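PDB 5LND: fimbrial protein MyfA from Yersinia enterocolitica, which forms, as the major pilus subunit, the Myf fimbriae of pathogenic serotypes, a probable virulence factor, by assembling into a large homopolymer. Local coordinates for residues 41-46 against 100-105. Numbering follows the deposited sequence.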
loop_
_atom_site.group_PDB
_atom_site.type_symbol
_atom_site.label_atom_id
_atom_site.label_comp_id
_atom_site.label_asym_id
_atom_site.label_seq_id
_atom_site.Cartn_x
_atom_site.Cartn_y
_atom_site.Cartn_z
ATOM N N ARG B 41 9.769 17.485 -7.599
ATOM C CA ARG B 41 8.529 17.523 -6.837
ATOM C C ARG B 41 7.592 16.371 -7.180
ATOM O O ARG B 41 7.113 16.276 -8.310
ATOM C CB ARG B 41 7.792 18.831 -7.112
ATOM C CG ARG B 41 8.615 20.089 -6.924
ATOM C CD ARG B 41 7.704 21.280 -6.880
ATOM N NE ARG B 41 8.390 22.508 -6.504
ATOM C CZ ARG B 41 8.274 23.072 -5.310
ATOM N NH1 ARG B 41 7.502 22.501 -4.408
ATOM N NH2 ARG B 41 8.918 24.194 -5.016
ATOM N N PRO B 42 7.295 15.508 -6.197
ATOM C CA PRO B 42 6.364 14.390 -6.416
ATOM C C PRO B 42 4.979 14.865 -6.831
ATOM O O PRO B 42 4.522 15.902 -6.359
ATOM C CB PRO B 42 6.279 13.727 -5.038
ATOM C CG PRO B 42 7.544 14.112 -4.343
ATOM C CD PRO B 42 7.868 15.501 -4.840
ATOM N N THR B 43 4.316 14.120 -7.705
ATOM C CA THR B 43 2.989 14.517 -8.150
ATOM C C THR B 43 2.015 13.346 -8.120
ATOM O O THR B 43 2.426 12.186 -8.190
ATOM C CB THR B 43 3.003 15.155 -9.573
ATOM O OG1 THR B 43 3.246 14.148 -10.562
ATOM C CG2 THR B 43 4.056 16.285 -9.693
ATOM N N GLY B 44 0.727 13.653 -8.017
ATOM C CA GLY B 44 -0.295 12.628 -8.075
ATOM C C GLY B 44 -0.248 11.611 -6.953
ATOM O O GLY B 44 -0.203 11.968 -5.781
ATOM N N ALA B 45 -0.271 10.338 -7.335
ATOM C CA ALA B 45 -0.178 9.230 -6.406
ATOM C C ALA B 45 1.091 9.339 -5.568
ATOM O O ALA B 45 1.092 9.051 -4.375
ATOM C CB ALA B 45 -0.198 7.927 -7.168
ATOM N N SER B 46 2.168 9.776 -6.206
ATOM C CA SER B 46 3.481 9.766 -5.594
ATOM C C SER B 46 3.756 10.881 -4.587
ATOM O O SER B 46 4.886 11.026 -4.116
ATOM C CB SER B 46 4.534 9.779 -6.689
ATOM O OG SER B 46 4.477 8.589 -7.435
ATOM N N GLN B 100 4.887 2.961 -9.829
ATOM C CA GLN B 100 5.108 4.155 -10.618
ATOM C C GLN B 100 5.434 5.364 -9.760
ATOM O O GLN B 100 4.804 5.609 -8.739
ATOM C CB GLN B 100 3.868 4.454 -11.451
ATOM C CG GLN B 100 4.066 5.549 -12.466
ATOM C CD GLN B 100 2.775 5.945 -13.154
ATOM O OE1 GLN B 100 1.711 5.983 -12.536
ATOM N NE2 GLN B 100 2.867 6.258 -14.441
ATOM N N PHE B 101 6.435 6.116 -10.180
ATOM C CA PHE B 101 6.651 7.428 -9.617
ATOM C C PHE B 101 6.374 8.470 -10.690
ATOM O O PHE B 101 6.818 8.344 -11.832
ATOM C CB PHE B 101 8.064 7.575 -9.070
ATOM C CG PHE B 101 8.345 8.932 -8.512
ATOM C CD1 PHE B 101 8.023 9.235 -7.197
ATOM C CD2 PHE B 101 8.914 9.920 -9.311
ATOM C CE1 PHE B 101 8.278 10.493 -6.686
ATOM C CE2 PHE B 101 9.172 11.179 -8.809
ATOM C CZ PHE B 101 8.852 11.469 -7.497
ATOM N N THR B 102 5.614 9.486 -10.306
ATOM C CA THR B 102 5.381 10.643 -11.139
ATOM C C THR B 102 5.883 11.858 -10.384
ATOM O O THR B 102 5.790 11.931 -9.153
ATOM C CB THR B 102 3.888 10.806 -11.477
ATOM O OG1 THR B 102 3.104 10.831 -10.275
ATOM C CG2 THR B 102 3.425 9.662 -12.344
ATOM N N GLY B 103 6.439 12.805 -11.124
ATOM C CA GLY B 103 6.933 14.021 -10.518
ATOM C C GLY B 103 7.234 15.089 -11.543
ATOM O O GLY B 103 7.176 14.839 -12.746
ATOM N N ARG B 104 7.552 16.285 -11.057
ATOM C CA ARG B 104 7.887 17.409 -11.921
ATOM C C ARG B 104 9.261 17.939 -11.569
ATOM O O ARG B 104 9.543 18.248 -10.412
ATOM C CB ARG B 104 6.864 18.527 -11.767
ATOM C CG ARG B 104 7.228 19.791 -12.517
ATOM C CD ARG B 104 6.102 20.799 -12.484
ATOM N NE ARG B 104 5.966 21.426 -11.175
ATOM C CZ ARG B 104 5.080 21.060 -10.249
ATOM N NH1 ARG B 104 4.233 20.063 -10.478
ATOM N NH2 ARG B 104 5.038 21.694 -9.087
ATOM N N VAL B 105 10.120 18.031 -12.572
ATOM C CA VAL B 105 11.450 18.580 -12.380
ATOM C C VAL B 105 11.418 20.078 -12.633
ATOM O O VAL B 105 10.762 20.529 -13.560
ATOM C CB VAL B 105 12.461 17.911 -13.309
ATOM C CG1 VAL B 105 13.833 18.506 -13.110
ATOM C CG2 VAL B 105 12.504 16.433 -13.021
HETATM O O HOH W 1 3.908 14.424 -13.007
HETATM O O HOH W 2 2.427 8.528 -9.074
#
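Arg-41 and Pro-42 pair antiparallel with Arg-104 and Gly-103; Thr-43 to Ala-45 then swing out, and Ser-46 returns beside Phe-101. In the hydrogen-bonded pair Arg-41 N donates to Arg-104 O (2.9 Å, nearly straight at 173°), and Arg-104 N returns a bond to Arg-41 O in the carbonyl plane. Pro-42 faces Gly-103 in the following non-hydrogen-bonded pair, so its missing N-H costs nothing toward strand 97-108; glycine lets the two CA atoms close to 4.2 Å, with Arg-41 O and the Phe-101 ring both near. Thr-43 N still reaches Thr-102 O (3.0 Å), but from above the carbonyl plane. Ser-46 N on Thr-43 O closes a beta turn close to type II', with Gly-44 at its first corner, where a positive phi suits glycine.

Thr-102 OG1, between backbone N and carbonyl carbon (chi1 54°), donates to Thr-43 O at 2.6 Å, so that carbonyl is gripped twice. The Thr-43 side chain crosses that of Thr-102 at about a right angle, its CG2 3.8 Å from Arg-104 N and its OG1 held by water 1. Ser-46 OG accepts from Thr-102 N (3.2 Å), standing in for a main-chain acceptor, while water 2 links it to Thr-102 OG1. On the face of Thr-102, Arg-41, extended, and Arg-104, bent at chi3, lie alongside each other with guanidinium planes 10° apart; Glu-106 bridges to both NE atoms, which probably offsets their like charges. On the other face, toward the sandwich interior, Phe-101 lays CD1 against Ser-46 CB (3.6 Å) and CE1 near Pro-42 CB.

The contact joins strands 37-52 and 97-108 in one sheet of the Ig-like beta sandwich. Strand 118-130, probably the complementing donor strand of this self-complemented subunit, flanks 97-108; Trp-73 of strand 72-75 packs on Pro-42 and Phe-101, and Phe-101 meets Phe-25 of strand 22-30 in the facing sheet.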